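Local coordinates for protein GNA33 (Neisseria gonorrhoeae FA 1090, PDB 2G6G) that probably cleaves peptidoglycan exolytically between N-acetylmuramic acid and N-acetylglucosamine as a lytic transglycosylase, leaving a 1,6-anhydro bond in the muramic acid residue, at residues Thr332-Glu337 against Ala372-Ser377; Ala351-Ala356 against Gly406-Leu411; Tyr121-Leu126 against Trp389-Glu394. All blocks are in the same frame, centred on the assembly; numbering follows the deposited sequence.

Contact 1. Residues Thr332-Glu337 against Ala372-Ser377; sequences TPLMGE and AQDTGS
With chi1 at -67°, Gln373 swings CG beside its backbone N, and the extended chain beyond carries the amide past Leu334. Leu334 makes the matching choice (chi1 -53°), which brings its two methyls up to Gln373 and Asp374. The two side chains run past each other in opposite directions, Leu334 CD2 lying 3.9 Å from Gln373 CB. The second methyl serves a different neighbour: Leu334 CD1 is 3.8 Å from Asp374 OD1, the side chains meeting at about a right angle. Thr332 adds a looser touch, its CG2 4.1 Å from Gln373 OE1.

This places the loop between strands 313-317 and 339-341 against the last part of strand 365-374, which belongs to the 3D domain, a family of the double-psi beta-barrel clan. Direct hydrogen bonds between the segments are absent, and two waters supply the polar link. One accepts from the backbone N of Met335, present as selenomethionine, at 2.8 Å. The same water donates to Gln373 OE1 at 2.7 Å, so the amide oxygen is engaged although the side-chain atoms nearest it across the contact, Leu334 CD2 and Thr332 CG2, are methyls. The other water donates twice, to Thr332 O at 2.7 Å and to Gln373 O at 2.9 Å, joining the two backbones.

Backbone carbonyls of helix 58-72 hold two polar ends: Gln373 NE2 donates to Ser64 O, and Thr332 OG1 is hydrogen-bonded to Leu67 O. Asp374 is fixed through both carboxylate oxygens, OD1 by Tyr121 OH and OD2 by Ala329 N, with a further weak bond from Thr375 N to OD2.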
# COMPACT_ATOMS: atom_id res chain seq x y z
N THR A 332 -0.71 10.12 -2.36
CA THR A 332 -2.03 10.68 -2.52
C THR A 332 -3.10 9.77 -1.84
O THR A 332 -2.97 8.55 -1.87
CB THR A 332 -2.20 10.89 -4.06
OG1 THR A 332 -2.32 12.29 -4.37
CG2 THR A 332 -3.24 10.03 -4.68
N PRO A 333 -4.15 10.35 -1.22
CA PRO A 333 -5.16 9.51 -0.52
C PRO A 333 -6.03 8.67 -1.47
O PRO A 333 -6.50 9.16 -2.51
CB PRO A 333 -6.03 10.54 0.21
CG PRO A 333 -5.88 11.83 -0.61
CD PRO A 333 -4.47 11.79 -1.15
N LEU A 334 -6.28 7.41 -1.11
CA LEU A 334 -6.97 6.47 -2.00
C LEU A 334 -8.48 6.45 -1.80
O LEU A 334 -8.96 6.42 -0.67
CB LEU A 334 -6.44 5.04 -1.77
CG LEU A 334 -4.95 4.80 -1.86
CD1 LEU A 334 -4.65 3.32 -1.56
CD2 LEU A 334 -4.36 5.23 -3.20
N MSE A 335 -9.22 6.43 -2.91
CA MSE A 335 -10.67 6.28 -2.88
C MSE A 335 -11.10 4.82 -2.86
O MSE A 335 -10.72 4.05 -3.74
CB MSE A 335 -11.31 6.94 -4.10
CG MSE A 335 -12.84 6.84 -4.14
SE MSE A 335 -13.51 8.05 -5.52
CE MSE A 335 -12.81 9.67 -4.72
N GLY A 336 -11.91 4.44 -1.88
CA GLY A 336 -12.38 3.07 -1.77
C GLY A 336 -13.10 2.60 -3.01
O GLY A 336 -14.00 3.29 -3.51
N GLU A 337 -12.70 1.43 -3.50
CA GLU A 337 -13.29 0.80 -4.69
C GLU A 337 -12.93 1.45 -6.04
O GLU A 337 -13.33 0.95 -7.08
CB GLU A 337 -14.81 0.67 -4.55
CG GLU A 337 -15.23 -0.29 -3.45
CD GLU A 337 -16.72 -0.33 -3.26
OE1 GLU A 337 -17.32 0.71 -2.91
OE2 GLU A 337 -17.30 -1.42 -3.46
N ALA A 372 -4.54 3.60 -10.87
CA ALA A 372 -3.36 2.84 -10.50
C ALA A 372 -2.48 3.73 -9.62
O ALA A 372 -1.49 4.24 -10.09
CB ALA A 372 -2.58 2.40 -11.77
N GLN A 373 -2.87 3.93 -8.36
CA GLN A 373 -2.23 4.96 -7.51
C GLN A 373 -1.36 4.38 -6.40
O GLN A 373 -0.84 5.11 -5.57
CB GLN A 373 -3.29 5.93 -6.93
CG GLN A 373 -3.98 6.79 -8.01
CD GLN A 373 -5.21 7.53 -7.48
OE1 GLN A 373 -5.68 7.24 -6.38
NE2 GLN A 373 -5.72 8.49 -8.26
N ASP A 374 -1.20 3.07 -6.38
CA ASP A 374 -0.46 2.42 -5.31
C ASP A 374 0.44 1.29 -5.85
O ASP A 374 0.36 0.96 -7.04
CB ASP A 374 -1.44 1.92 -4.24
CG ASP A 374 -0.79 1.80 -2.84
OD1 ASP A 374 -1.45 1.25 -1.93
OD2 ASP A 374 0.37 2.23 -2.66
N THR A 375 1.33 0.77 -5.00
CA THR A 375 2.20 -0.36 -5.33
C THR A 375 2.25 -1.26 -4.09
O THR A 375 1.74 -0.89 -3.03
CB THR A 375 3.65 0.07 -5.71
OG1 THR A 375 4.27 0.72 -4.58
CG2 THR A 375 3.66 1.05 -6.87
N GLY A 376 2.89 -2.42 -4.22
CA GLY A 376 3.02 -3.37 -3.09
C GLY A 376 4.08 -4.41 -3.36
O GLY A 376 4.28 -4.83 -4.49
N SER A 377 4.75 -4.86 -2.31
CA SER A 377 5.94 -5.69 -2.48
C SER A 377 5.57 -7.01 -3.16
O SER A 377 6.34 -7.54 -3.94
CB SER A 377 6.65 -5.94 -1.15
OG SER A 377 5.81 -6.65 -0.26
O HOH W 1 -1.35 7.23 -3.65
O HOH W 2 -8.15 7.17 -5.39

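Contact 2. Residues Ala351-Ala356 against Gly406-Leu411; sequences APLFVA and GYVWQL
Phe354 and Trp409 lie side by side and point the same way, the edge of the phenyl turned toward the indole face. Phe354 has CG anti to its backbone N (chi1 -166°) while Trp409 keeps CG beside its own N, and this difference sets the rings next to each other. The pair is an offset edge-to-face stack, with ring planes at 68° and the phenyl and six-membered ring centroids 5.8 Å apart. The closest approach of the two rings is Phe354 CD2 to Trp409 CE3, 3.7 Å, while Phe354 O sits in the indole plane at its rim. The indole also reaches the next residue on the same face of the neighbouring strand, its CZ3 3.9 Å from Ala356 CB. On the other face Val355 CG2 meets Val408 CG1 at 4.1 Å.

These neighbours are set by an antiparallel strand pair in which hydrogen-bonded couples (Phe354 with Trp409, Ala356 with Tyr407) alternate with non-hydrogen-bonded ones (Leu353 with Gln410, Val355 with Val408). The straightest bond of the ladder, Ala356 N to Tyr407 O, measures 2.9 Å with an angle of 173° at the hydrogen. Both strands fall in the 3D domain, consistent with the walls of a double-psi beta-barrel.

Further out, strand 352-358 is also bonded to strand 365-374, Leu353 to Ile370 and Val355 to Arg368. Val385 of strand 384-391 touches Leu353, Val355 and Val408. Gln410 OE1 accepts a hydrogen bond from Thr348 N.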
# COMPACT_ATOMS: atom_id res chain seq x y z
N ALA A 351 -2.04 6.10 -13.74
CA ALA A 351 -2.90 5.80 -14.89
C ALA A 351 -4.25 5.26 -14.47
O ALA A 351 -4.32 4.40 -13.58
CB ALA A 351 -2.24 4.75 -15.79
N PRO A 352 -5.33 5.73 -15.14
CA PRO A 352 -6.59 4.96 -15.10
C PRO A 352 -6.38 3.55 -15.65
O PRO A 352 -5.72 3.35 -16.67
CB PRO A 352 -7.51 5.74 -16.04
CG PRO A 352 -6.93 7.16 -16.10
CD PRO A 352 -5.44 6.95 -15.96
N LEU A 353 -7.00 2.59 -14.98
CA LEU A 353 -6.85 1.20 -15.31
C LEU A 353 -8.26 0.61 -15.37
O LEU A 353 -8.94 0.55 -14.36
CB LEU A 353 -6.04 0.51 -14.20
CG LEU A 353 -4.84 -0.38 -14.45
CD1 LEU A 353 -4.75 -1.50 -13.38
CD2 LEU A 353 -4.80 -1.01 -15.84
N PHE A 354 -8.70 0.18 -16.54
CA PHE A 354 -9.98 -0.50 -16.61
C PHE A 354 -9.69 -1.92 -16.23
O PHE A 354 -8.79 -2.53 -16.82
CB PHE A 354 -10.60 -0.44 -18.01
CG PHE A 354 -12.03 -0.85 -18.04
CD1 PHE A 354 -13.01 0.03 -17.62
CD2 PHE A 354 -12.41 -2.10 -18.46
CE1 PHE A 354 -14.32 -0.33 -17.62
CE2 PHE A 354 -13.75 -2.46 -18.45
CZ PHE A 354 -14.69 -1.57 -18.03
N VAL A 355 -10.39 -2.41 -15.21
CA VAL A 355 -10.23 -3.79 -14.74
C VAL A 355 -11.55 -4.55 -14.93
O VAL A 355 -12.62 -4.10 -14.49
CB VAL A 355 -9.78 -3.86 -13.26
CG1 VAL A 355 -9.58 -5.36 -12.78
CG2 VAL A 355 -8.49 -3.11 -13.10
N ALA A 356 -11.48 -5.68 -15.60
CA ALA A 356 -12.67 -6.54 -15.75
C ALA A 356 -12.48 -7.76 -14.88
O ALA A 356 -11.56 -8.56 -15.10
CB ALA A 356 -12.84 -6.95 -17.20
N GLY A 406 -8.54 -11.29 -13.46
CA GLY A 406 -8.85 -9.99 -14.07
C GLY A 406 -8.21 -9.82 -15.42
O GLY A 406 -7.27 -10.53 -15.76
N TYR A 407 -8.74 -8.86 -16.18
CA TYR A 407 -8.20 -8.44 -17.46
C TYR A 407 -8.02 -6.93 -17.36
O TYR A 407 -8.84 -6.28 -16.76
CB TYR A 407 -9.17 -8.83 -18.59
CG TYR A 407 -9.45 -10.34 -18.61
CD1 TYR A 407 -10.44 -10.91 -17.80
CD2 TYR A 407 -8.68 -11.19 -19.40
CE1 TYR A 407 -10.67 -12.29 -17.81
CE2 TYR A 407 -8.90 -12.56 -19.41
CZ TYR A 407 -9.90 -13.10 -18.63
OH TYR A 407 -10.09 -14.47 -18.64
N VAL A 408 -6.93 -6.39 -17.87
CA VAL A 408 -6.67 -4.97 -17.65
C VAL A 408 -6.32 -4.21 -18.94
O VAL A 408 -5.72 -4.75 -19.86
CB VAL A 408 -5.58 -4.65 -16.50
CG1 VAL A 408 -5.82 -5.47 -15.20
CG2 VAL A 408 -4.21 -4.97 -16.97
N TRP A 409 -6.75 -2.95 -18.95
CA TRP A 409 -6.44 -1.95 -19.97
C TRP A 409 -5.93 -0.72 -19.22
O TRP A 409 -6.55 -0.28 -18.24
CB TRP A 409 -7.71 -1.57 -20.75
CG TRP A 409 -8.35 -2.69 -21.56
CD1 TRP A 409 -8.28 -2.85 -22.92
CD2 TRP A 409 -9.15 -3.79 -21.08
NE1 TRP A 409 -8.99 -3.97 -23.30
CE2 TRP A 409 -9.53 -4.56 -22.20
CE3 TRP A 409 -9.60 -4.17 -19.81
CZ2 TRP A 409 -10.36 -5.68 -22.09
CZ3 TRP A 409 -10.42 -5.29 -19.71
CH2 TRP A 409 -10.77 -6.04 -20.84
N GLN A 410 -4.79 -0.20 -19.66
CA GLN A 410 -4.20 1.01 -19.10
C GLN A 410 -4.54 2.18 -20.01
O GLN A 410 -4.25 2.15 -21.20
CB GLN A 410 -2.68 0.82 -19.00
CG GLN A 410 -1.90 2.03 -18.56
CD GLN A 410 -0.42 1.75 -18.32
OE1 GLN A 410 0.17 2.41 -17.50
NE2 GLN A 410 0.17 0.80 -19.03
N LEU A 411 -5.17 3.22 -19.45
CA LEU A 411 -5.48 4.41 -20.22
C LEU A 411 -4.37 5.41 -20.00
O LEU A 411 -3.99 5.70 -18.87
CB LEU A 411 -6.85 5.01 -19.84
CG LEU A 411 -8.13 4.47 -20.53
CD1 LEU A 411 -8.37 2.98 -20.27
CD2 LEU A 411 -9.29 5.30 -19.98

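Contact 3. Residues Tyr121-Leu126 against Trp389-Glu394; sequences YYEPVL and WGYGDE. With SO4 (sulfate ion), chain F.
Trp389 N donates to Tyr121 O at 2.8 Å, and this nearly straight bond opens a short parallel beta ladder. Glu123 then uses both of its backbone groups: its N donates to Gly390 O at 3.0 Å, and its O accepts from Gly392 N at 2.9 Å. Together these two bonds reach the residues before and after Tyr391, as expected of a parallel bridge, here between a strand of the MltA-specific insert domain and one of the 3D domain.

The apolar contact belongs to Val125, whose CG2 rests 3.7 Å from Gly392 CA and also reaches Tyr391 CD2. Separately, a ring carbon comes close to a carbonyl oxygen: Tyr122 CD1 is 3.3 Å from Gly392 O, chi1 of 77° putting CG between the residue's own backbone N and carbonyl carbon.

Glu123 and Tyr391 share one face of the sheet and point the same way, with carboxylate and ring planes 79° apart and Glu123 OE1 3.6 Å from Tyr391 CB. Arg247 serves both, through a salt bridge to Glu123 OE1 and a cation-pi contact with the tyrosine ring.

Beyond the ladder, Gly392 occupies the N-cap position of helix 393-401, and a sulfate, probably from the crystallisation liquor, takes a hydrogen bond from Glu394 N to its O2 at 2.7 Å. Backbone amides and the helix dipole probably attract this anion, the carboxylates of Asp393 and Glu394 lying farther from it than their CB atoms.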
# COMPACT_ATOMS: atom_id res chain seq x y z
N TYR A 121 -7.27 -5.36 -0.89
CA TYR A 121 -6.80 -4.88 0.40
C TYR A 121 -7.69 -3.75 0.88
O TYR A 121 -8.54 -3.24 0.12
CB TYR A 121 -5.31 -4.47 0.37
CG TYR A 121 -4.95 -3.26 -0.47
CD1 TYR A 121 -4.29 -2.16 0.10
CD2 TYR A 121 -5.26 -3.21 -1.84
CE1 TYR A 121 -3.96 -1.03 -0.68
CE2 TYR A 121 -4.93 -2.09 -2.62
CZ TYR A 121 -4.28 -1.02 -2.02
OH TYR A 121 -3.91 0.07 -2.77
N TYR A 122 -7.54 -3.38 2.15
CA TYR A 122 -8.42 -2.38 2.77
C TYR A 122 -7.67 -1.68 3.88
O TYR A 122 -6.52 -2.02 4.15
CB TYR A 122 -9.68 -3.03 3.33
CG TYR A 122 -9.48 -3.77 4.65
CD1 TYR A 122 -10.17 -3.38 5.79
CD2 TYR A 122 -8.64 -4.86 4.74
CE1 TYR A 122 -10.02 -4.05 7.00
CE2 TYR A 122 -8.48 -5.57 5.97
CZ TYR A 122 -9.18 -5.14 7.08
OH TYR A 122 -9.06 -5.81 8.27
N GLU A 123 -8.30 -0.68 4.48
CA GLU A 123 -7.80 -0.02 5.67
C GLU A 123 -8.72 -0.38 6.84
O GLU A 123 -9.86 0.02 6.85
CB GLU A 123 -7.77 1.51 5.48
CG GLU A 123 -7.45 2.31 6.77
CD GLU A 123 -7.46 3.83 6.60
OE1 GLU A 123 -8.38 4.37 5.94
OE2 GLU A 123 -6.54 4.50 7.16
N PRO A 124 -8.20 -1.12 7.84
CA PRO A 124 -9.01 -1.48 9.00
C PRO A 124 -9.35 -0.28 9.90
O PRO A 124 -8.57 0.69 10.01
CB PRO A 124 -8.09 -2.44 9.77
CG PRO A 124 -6.70 -1.96 9.41
CD PRO A 124 -6.82 -1.63 7.96
N VAL A 125 -10.52 -0.37 10.53
CA VAL A 125 -10.93 0.57 11.57
C VAL A 125 -10.86 -0.15 12.93
O VAL A 125 -11.38 -1.26 13.08
CB VAL A 125 -12.35 1.10 11.31
CG1 VAL A 125 -12.86 1.92 12.48
CG2 VAL A 125 -12.41 1.90 10.00
N LEU A 126 -10.20 0.47 13.91
CA LEU A 126 -10.17 -0.07 15.28
C LEU A 126 -10.67 0.94 16.30
O LEU A 126 -10.49 2.14 16.14
CB LEU A 126 -8.79 -0.64 15.70
CG LEU A 126 -7.47 -0.39 14.97
CD1 LEU A 126 -6.28 -1.06 15.68
CD2 LEU A 126 -7.50 -0.85 13.52
N TRP A 389 -10.40 -1.75 -1.36
CA TRP A 389 -11.84 -1.80 -1.07
C TRP A 389 -12.38 -0.67 -0.19
O TRP A 389 -13.59 -0.55 -0.04
CB TRP A 389 -12.18 -3.14 -0.45
CG TRP A 389 -12.34 -4.22 -1.43
CD1 TRP A 389 -11.42 -5.16 -1.75
CD2 TRP A 389 -13.49 -4.49 -2.24
NE1 TRP A 389 -11.92 -6.02 -2.70
CE2 TRP A 389 -13.19 -5.63 -3.02
CE3 TRP A 389 -14.73 -3.88 -2.38
CZ2 TRP A 389 -14.10 -6.17 -3.94
CZ3 TRP A 389 -15.65 -4.42 -3.30
CH2 TRP A 389 -15.32 -5.56 -4.07
N GLY A 390 -11.50 0.14 0.39
CA GLY A 390 -11.93 1.24 1.29
C GLY A 390 -11.59 0.89 2.73
O GLY A 390 -10.76 0.01 2.99
N TYR A 391 -12.22 1.57 3.69
CA TYR A 391 -11.91 1.28 5.09
C TYR A 391 -13.06 0.63 5.81
O TYR A 391 -14.23 0.86 5.47
CB TYR A 391 -11.47 2.55 5.82
CG TYR A 391 -12.46 3.69 5.75
CD1 TYR A 391 -12.36 4.65 4.74
CD2 TYR A 391 -13.48 3.81 6.70
CE1 TYR A 391 -13.25 5.68 4.67
CE2 TYR A 391 -14.39 4.86 6.64
CZ TYR A 391 -14.26 5.79 5.62
OH TYR A 391 -15.13 6.84 5.54
N GLY A 392 -12.73 -0.18 6.83
CA GLY A 392 -13.76 -0.74 7.71
C GLY A 392 -13.98 -2.23 7.58
O GLY A 392 -13.28 -2.91 6.81
N ASP A 393 -14.96 -2.74 8.34
CA ASP A 393 -15.18 -4.18 8.49
C ASP A 393 -15.58 -4.88 7.18
O ASP A 393 -14.98 -5.88 6.79
CB ASP A 393 -16.23 -4.44 9.58
CG ASP A 393 -15.69 -4.21 10.99
OD1 ASP A 393 -14.64 -3.54 11.13
OD2 ASP A 393 -16.32 -4.69 11.96
N GLU A 394 -16.58 -4.32 6.51
CA GLU A 394 -17.09 -4.80 5.22
C GLU A 394 -16.00 -4.84 4.15
O GLU A 394 -15.78 -5.87 3.51
CB GLU A 394 -18.24 -3.89 4.77
CG GLU A 394 -18.71 -4.10 3.33
CD GLU A 394 -19.71 -5.24 3.18
OE1 GLU A 394 -20.42 -5.25 2.14
OE2 GLU A 394 -19.80 -6.10 4.08
S SO4 F . -18.71 -1.57 7.60
O1 SO4 F . -19.36 -2.87 7.78
O2 SO4 F . -17.43 -1.76 6.91
O3 SO4 F . -18.44 -0.96 8.91
O4 SO4 F . -19.56 -0.70 6.80

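In the fold
Starting from the N terminus, Tyr121-Leu126 opens contact 3, which closes only at 389-394, 263 residues on, and brings strand 115-129 beside strand 384-391. Contact 1 is nested inside that long loop, joining the loop before strand 339-341 to strand 365-374. Between its two segments lies 351-356, which opens contact 2; its partner 406-411 comes last, so contact 2, pairing strands 352-358 and 403-413, crosses the other two. Contacts 1 and 2 meet where Ala372 N approaches Ala351 O at 2.8 Å, a probable hydrogen bond. Contacts 1 and 3 also touch, Glu337 packing on Trp389, whereas contacts 2 and 3 stay about 10 Å apart at their nearest atoms.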